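Local coordinates for protein Two-component system sensor histidine kinase (Bacteroides thetaiotaomicron, PDB 3OTT) that probably senses saccharides through this extracellular beta-propeller and beta-sandwich region and relays the signal across the membrane to histidine kinase and DNA-binding parts, at residues D496-N499 / E504-K507; K507-E512 / G537-N542. All coordinates share one frame; numbering follows the deposited sequence.

Contact 1: D496-N499 / E504-K507; sequences DKIN and EVTK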
ATOM      1  N   ASP B 496      20.908  17.930 -36.084  1.00 21.88           N
ATOM      2  CA  ASP B 496      20.414  18.745 -37.166  1.00 22.93           C
ATOM      3  C   ASP B 496      20.187  20.132 -36.591  1.00 22.41           C
ATOM      4  O   ASP B 496      19.901  20.262 -35.392  1.00 22.41           O
ATOM      5  CB  ASP B 496      19.133  18.133 -37.784  1.00 23.02           C
ATOM      6  CG  ASP B 496      19.434  16.997 -38.829  1.00 29.02           C
ATOM      7  OD1 ASP B 496      20.613  16.731 -39.124  1.00 31.01           O
ATOM      8  OD2 ASP B 496      18.490  16.350 -39.372  1.00 35.56           O
ATOM      9  N   LYS B 497      20.359  21.145 -37.437  1.00 21.59           N
ATOM     10  CA  LYS B 497      20.158  22.536 -37.086  1.00 22.04           C
ATOM     11  C   LYS B 497      19.119  23.078 -38.050  1.00 21.86           C
ATOM     12  O   LYS B 497      19.325  23.037 -39.275  1.00 23.11           O
ATOM     13  CB  LYS B 497      21.451  23.354 -37.169  1.00 22.14           C
ATOM     14  CG  LYS B 497      21.214  24.880 -36.925  1.00 25.48           C
ATOM     15  CD  LYS B 497      22.463  25.811 -36.947  1.00 27.34           C
ATOM     16  CE  LYS B 497      23.059  25.976 -38.335  1.00 32.16           C
ATOM     17  NZ  LYS B 497      22.502  27.107 -39.034  1.00 34.61           N
ATOM     18  N   ILE B 498      17.990  23.520 -37.496  1.00 19.39           N
ATOM     19  CA  ILE B 498      16.961  24.180 -38.269  1.00 18.82           C
ATOM     20  C   ILE B 498      16.967  25.724 -38.103  1.00 18.80           C
ATOM     21  O   ILE B 498      16.996  26.268 -36.986  1.00 18.40           O
ATOM     22  CB  ILE B 498      15.565  23.697 -37.867  1.00 18.73           C
ATOM     23  CG1 ILE B 498      15.453  22.208 -38.035  1.00 15.29           C
ATOM     24  CG2 ILE B 498      14.478  24.405 -38.732  1.00 17.22           C
ATOM     25  CD1 ILE B 498      14.196  21.686 -37.511  1.00 18.10           C
ATOM     26  N   ASN B 499      16.949  26.417 -39.216  1.00 19.43           N
ATOM     27  CA  ASN B 499      16.730  27.848 -39.206  1.00 20.67           C
ATOM     28  C   ASN B 499      15.256  28.002 -39.559  1.00 21.24           C
ATOM     29  O   ASN B 499      14.875  27.826 -40.697  1.00 22.75           O
ATOM     30  CB  ASN B 499      17.660  28.560 -40.170  1.00 20.86           C
ATOM     31  CG  ASN B 499      17.397  30.051 -40.253  1.00 22.53           C
ATOM     32  OD1 ASN B 499      16.254  30.498 -40.130  1.00 19.77           O
ATOM     33  ND2 ASN B 499      18.468  30.835 -40.498  1.00 17.27           N
ATOM     34  N   GLU B 504      15.786  26.217 -43.666  1.00 26.40           N
ATOM     35  CA  GLU B 504      16.973  25.458 -43.982  1.00 27.32           C
ATOM     36  C   GLU B 504      17.342  24.517 -42.814  1.00 25.48           C
ATOM     37  O   GLU B 504      17.306  24.922 -41.617  1.00 24.81           O
ATOM     38  CB  GLU B 504      18.136  26.415 -44.262  1.00 28.31           C
ATOM     39  CG  GLU B 504      19.340  25.685 -44.873  1.00 37.22           C
ATOM     40  CD  GLU B 504      20.642  26.512 -44.917  1.00 48.10           C
ATOM     41  OE1 GLU B 504      20.613  27.735 -45.255  1.00 51.22           O
ATOM     42  OE2 GLU B 504      21.704  25.903 -44.630  1.00 51.54           O
ATOM     43  N   VAL B 505      17.719  23.293 -43.174  1.00 24.31           N
ATOM     44  CA  VAL B 505      18.181  22.260 -42.253  1.00 22.40           C
ATOM     45  C   VAL B 505      19.620  21.860 -42.547  1.00 23.76           C
ATOM     46  O   VAL B 505      19.934  21.416 -43.651  1.00 23.84           O
ATOM     47  CB  VAL B 505      17.313  20.996 -42.345  1.00 21.34           C
ATOM     48  CG1 VAL B 505      17.634  20.037 -41.177  1.00 15.93           C
ATOM     49  CG2 VAL B 505      15.800  21.386 -42.348  1.00 21.92           C
ATOM     50  N   THR B 506      20.491  21.969 -41.547  1.00 23.67           N
ATOM     51  CA  THR B 506      21.872  21.575 -41.744  1.00 25.18           C
ATOM     52  C   THR B 506      22.274  20.442 -40.746  1.00 24.08           C
ATOM     53  O   THR B 506      21.901  20.495 -39.576  1.00 23.58           O
ATOM     54  CB  THR B 506      22.804  22.763 -41.540  1.00 26.33           C
ATOM     55  OG1 THR B 506      22.287  23.904 -42.232  1.00 30.86           O
ATOM     56  CG2 THR B 506      24.210  22.432 -42.117  1.00 27.18           C
ATOM     57  N   LYS B 507      23.051  19.467 -41.207  1.00 22.32           N
ATOM     58  CA  LYS B 507      23.523  18.384 -40.358  1.00 21.52           C
ATOM     59  C   LYS B 507      24.892  18.734 -39.892  1.00 20.92           C
ATOM     60  O   LYS B 507      25.756  18.843 -40.730  1.00 22.00           O
ATOM     61  CB  LYS B 507      23.614  17.066 -41.139  1.00 21.33           C
ATOM     62  CG  LYS B 507      24.238  15.912 -40.332  1.00 21.90           C
ATOM     63  CD  LYS B 507      24.379  14.618 -41.182  1.00 29.60           C
ATOM     64  CE  LYS B 507      23.074  13.859 -41.320  1.00 28.59           C
ATOM     65  NZ  LYS B 507      22.576  13.472 -39.980  1.00 30.06           N
TER

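Contact 2: K507-E512 / G537-N542; sequences KLFADE and GVMRIN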
ATOM      1  N   LYS B 507      23.051  19.467 -41.207  1.00 22.32           N
ATOM      2  CA  LYS B 507      23.523  18.384 -40.358  1.00 21.52           C
ATOM      3  C   LYS B 507      24.892  18.734 -39.892  1.00 20.92           C
ATOM      4  O   LYS B 507      25.756  18.843 -40.730  1.00 22.00           O
ATOM      5  CB  LYS B 507      23.614  17.066 -41.139  1.00 21.33           C
ATOM      6  CG  LYS B 507      24.238  15.912 -40.332  1.00 21.90           C
ATOM      7  CD  LYS B 507      24.379  14.618 -41.182  1.00 29.60           C
ATOM      8  CE  LYS B 507      23.074  13.859 -41.320  1.00 28.59           C
ATOM      9  NZ  LYS B 507      22.576  13.472 -39.980  1.00 30.06           N
ATOM     10  N   LEU B 508      25.111  18.866 -38.575  1.00 19.74           N
ATOM     11  CA  LEU B 508      26.423  19.256 -38.054  1.00 19.15           C
ATOM     12  C   LEU B 508      27.089  18.233 -37.090  1.00 18.66           C
ATOM     13  O   LEU B 508      26.413  17.448 -36.471  1.00 15.87           O
ATOM     14  CB  LEU B 508      26.327  20.613 -37.364  1.00 20.07           C
ATOM     15  CG  LEU B 508      26.090  21.851 -38.256  1.00 22.37           C
ATOM     16  CD1 LEU B 508      25.572  22.929 -37.333  1.00 18.76           C
ATOM     17  CD2 LEU B 508      27.351  22.290 -39.028  1.00 22.47           C
ATOM     18  N   PHE B 509      28.427  18.245 -37.018  1.00 18.85           N
ATOM     19  CA  PHE B 509      29.204  17.376 -36.122  1.00 19.57           C
ATOM     20  C   PHE B 509      29.047  15.883 -36.419  1.00 19.98           C
ATOM     21  O   PHE B 509      29.241  15.055 -35.534  1.00 20.76           O
ATOM     22  CB  PHE B 509      28.922  17.753 -34.628  1.00 19.81           C
ATOM     23  CG  PHE B 509      28.938  19.266 -34.391  1.00 23.11           C
ATOM     24  CD1 PHE B 509      30.099  20.000 -34.599  1.00 23.41           C
ATOM     25  CD2 PHE B 509      27.757  19.969 -34.074  1.00 24.45           C
ATOM     26  CE1 PHE B 509      30.106  21.410 -34.413  1.00 27.17           C
ATOM     27  CE2 PHE B 509      27.762  21.353 -33.871  1.00 24.05           C
ATOM     28  CZ  PHE B 509      28.924  22.075 -34.063  1.00 28.16           C
ATOM     29  N   ALA B 510      28.680  15.539 -37.655  1.00 19.47           N
ATOM     30  CA  ALA B 510      28.561  14.142 -38.047  1.00 21.34           C
ATOM     31  C   ALA B 510      29.942  13.488 -38.193  1.00 22.58           C
ATOM     32  O   ALA B 510      30.052  12.271 -38.241  1.00 24.31           O
ATOM     33  CB  ALA B 510      27.722  13.984 -39.387  1.00 19.00           C
ATOM     34  N   ASP B 511      30.976  14.304 -38.279  1.00 24.40           N
ATOM     35  CA  ASP B 511      32.322  13.792 -38.430  1.00 27.19           C
ATOM     36  C   ASP B 511      32.785  13.042 -37.161  1.00 26.89           C
ATOM     37  O   ASP B 511      33.425  12.008 -37.250  1.00 28.37           O
ATOM     38  CB  ASP B 511      33.286  14.917 -38.880  1.00 28.07           C
ATOM     39  CG  ASP B 511      33.390  16.082 -37.866  1.00 32.49           C
ATOM     40  OD1 ASP B 511      32.521  16.225 -36.943  1.00 34.57           O
ATOM     41  OD2 ASP B 511      34.361  16.874 -38.008  1.00 36.50           O
ATOM     42  N   GLU B 512      32.387  13.534 -35.992  1.00 26.25           N
ATOM     43  CA  GLU B 512      32.729  12.930 -34.725  1.00 25.99           C
ATOM     44  C   GLU B 512      31.556  12.172 -34.091  1.00 24.98           C
ATOM     45  O   GLU B 512      31.731  11.060 -33.577  1.00 25.39           O
ATOM     46  CB  GLU B 512      33.224  14.043 -33.778  1.00 26.82           C
ATOM     47  CG  GLU B 512      33.856  13.521 -32.501  1.00 31.48           C
ATOM     48  CD  GLU B 512      34.685  14.574 -31.723  1.00 38.41           C
ATOM     49  OE1 GLU B 512      34.982  15.681 -32.263  1.00 39.74           O
ATOM     50  OE2 GLU B 512      35.040  14.258 -30.556  1.00 41.48           O
ATOM     51  N   GLY B 537      30.891   9.838 -22.856  1.00 24.59           N
ATOM     52  CA  GLY B 537      31.409  11.185 -22.994  1.00 23.99           C
ATOM     53  C   GLY B 537      30.339  12.214 -23.367  1.00 23.10           C
ATOM     54  O   GLY B 537      29.140  11.874 -23.620  1.00 20.68           O
ATOM     55  N   VAL B 538      30.748  13.481 -23.326  1.00 22.12           N
ATOM     56  CA  VAL B 538      29.863  14.560 -23.754  1.00 21.48           C
ATOM     57  C   VAL B 538      30.635  15.514 -24.653  1.00 21.10           C
ATOM     58  O   VAL B 538      31.842  15.527 -24.650  1.00 21.53           O
ATOM     59  CB  VAL B 538      29.265  15.400 -22.545  1.00 20.91           C
ATOM     60  CG1 VAL B 538      28.631  14.514 -21.512  1.00 20.53           C
ATOM     61  CG2 VAL B 538      30.346  16.249 -21.905  1.00 20.97           C
ATOM     62  N   MET B 539      29.903  16.336 -25.381  1.00 20.63           N
ATOM     63  CA  MET B 539      30.472  17.296 -26.287  1.00 21.10           C
ATOM     64  C   MET B 539      29.783  18.638 -26.002  1.00 21.95           C
ATOM     65  O   MET B 539      28.511  18.702 -25.948  1.00 21.25           O
ATOM     66  CB  MET B 539      30.167  16.895 -27.738  1.00 20.75           C
ATOM     67  CG  MET B 539      30.489  17.978 -28.782  1.00 21.62           C
ATOM     68  SD  MET B 539      30.725  17.328 -30.499  1.00 31.30           S
ATOM     69  CE  MET B 539      29.298  17.983 -31.127  1.00 27.75           C
ATOM     70  N   ARG B 540      30.601  19.683 -25.856  1.00 20.02           N
ATOM     71  CA  ARG B 540      30.092  21.032 -25.664  1.00 19.98           C
ATOM     72  C   ARG B 540      30.210  21.802 -26.969  1.00 19.08           C
ATOM     73  O   ARG B 540      31.263  21.882 -27.529  1.00 19.95           O
ATOM     74  CB  ARG B 540      30.873  21.744 -24.562  1.00 18.92           C
ATOM     75  CG  ARG B 540      30.304  23.109 -24.235  1.00 22.19           C
ATOM     76  CD  ARG B 540      31.104  23.860 -23.154  1.00 15.84           C
ATOM     77  NE  ARG B 540      32.431  24.134 -23.689  1.00 22.35           N
ATOM     78  CZ  ARG B 540      33.500  24.490 -22.978  1.00 22.19           C
ATOM     79  NH1 ARG B 540      33.468  24.628 -21.657  1.00 23.37           N
ATOM     80  NH2 ARG B 540      34.620  24.687 -23.601  1.00 24.51           N
ATOM     81  N   ILE B 541      29.120  22.388 -27.423  1.00 19.03           N
ATOM     82  CA  ILE B 541      29.049  23.074 -28.683  1.00 19.00           C
ATOM     83  C   ILE B 541      28.712  24.545 -28.473  1.00 19.31           C
ATOM     84  O   ILE B 541      27.776  24.859 -27.751  1.00 19.28           O
ATOM     85  CB  ILE B 541      27.943  22.462 -29.534  1.00 18.40           C
ATOM     86  CG1 ILE B 541      28.339  21.045 -29.955  1.00 21.96           C
ATOM     87  CG2 ILE B 541      27.654  23.289 -30.807  1.00 18.46           C
ATOM     88  CD1 ILE B 541      27.142  20.212 -30.461  1.00 25.55           C
ATOM     89  N   ASN B 542      29.457  25.436 -29.112  1.00 19.31           N
ATOM     90  CA  ASN B 542      29.064  26.840 -29.113  1.00 21.02           C
ATOM     91  C   ASN B 542      28.387  27.218 -30.459  1.00 20.73           C
ATOM     92  O   ASN B 542      29.026  27.229 -31.499  1.00 21.14           O
ATOM     93  CB  ASN B 542      30.254  27.737 -28.739  1.00 21.57           C
ATOM     94  CG  ASN B 542      29.910  29.241 -28.743  1.00 26.22           C
ATOM     95  OD1 ASN B 542      28.846  29.688 -29.229  1.00 25.50           O
ATOM     96  ND2 ASN B 542      30.843  30.027 -28.224  1.00 25.47           N
TER

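Contact 1: D496-N499 / E504-K507
K497 and T506 face each other at the middle of an antiparallel hairpin, in a hydrogen-bonded pair that ties strand 495-499 to strand 504-508. The two short segments run at 160° to each other, with axes 4.5 Å apart at closest. K497 N gives its hydrogen to T506 O over 2.7 Å, and T506 N returns one to K497 O over 2.8 Å, both donors lying in the carbonyl plane. Nearer the turn, N499 N donates to E504 O in a straighter bond of 2.9 Å, at 174° on the hydrogen. In the non-hydrogen-bonded pair between these rungs, the CA of V505 adds a CA-H...O contact to K497 O.

D496, I498, V505 and K507 share one face of the sheet. V505 turns CG1 anti to its backbone N (chi1 -169°), which brings this methyl within 4.2 Å of D496 CB and 4.4 Å of I498 CG1, a light apolar patch suited to branched side chains. I498 and D496 also pack on V487 of strand 485-489, the inner neighbour. At the far end of this face the carboxylate of D496 crosses the chain of K507 obliquely, OD1 lying 3.6 Å from K507 CB. The lysine bends at its last two torsions, and NZ curls back to 3.9 Å from D496 OD1, a long salt bridge. Both atoms also hydrogen-bond S470 OG, while NZ reaches N492 OD1 and K493 O as well.

K497, T506, N499 and E504 occupy the other face, where long or polar chains suit a partly exposed surface. This hairpin supplies the two outer strands of a four-stranded propeller blade: backbone bonds give its pairing, and the S470 hydroxyl bridges the buried D496 carboxylate and the K507 ammonium, whose opposite charges probably offset each other in part.

Contact 2: K507-E512 / G537-N542
F509 projects its ring from the loop after strand 504-508 onto M539 and I541 of strand 537-542, bridging two successive propeller blades. All the close packing comes from these three side chains. With CG anti to the carbonyl carbon (chi1 -45°), the phenyl ring meets I541 from the opposite direction: CG1 of the isoleucine lies over one face toward the rim, and its CG2 comes within 3.6 Å of F509 CE2. M539 bends at its last torsion and brings CE obliquely to the root of the ring, 3.5 Å from F509 CG. Its SD stands 5.3 Å from the ring centroid, 34° off the normal, in a Met-aromatic contact.

Beyond the ring the contact thins. E512 points its CB toward the strand but comes nearest with OE1, 4.9 Å from M539 SD; its carboxylate hydrogen-bonds Q548 and S550 weakly and makes a long, weak ion pair with K517, while D511 is exposed and holds E512 N weakly through OD1. Acidic side chains suit this solvent side, as the flexible thioether and branched isoleucine suit the buried one. With no hydrogen bond crossing between the segments, the blades meet here through dispersion and sulfur-aromatic attraction, which depend on close shape matching.

Contact 1 lies within one blade, whereas contact 2 joins that blade to the next, and strand 504-508 serves both, with K507 as the shared residue. Their centres are 14 Å apart and they touch where K497 CE packs against L508 CD1 at 4.1 Å. The hairpin of contact 1 forms the outer part of its four-stranded sheet and is only partly buried, so its cohesion is largely backbone bonding with charged and polar groups along it. Contact 2 is buried and apolar, without backbone pairing between its segments. The difference follows their places in the propeller: strand pairing builds a blade, while side chains fill the interface between neighbouring blades.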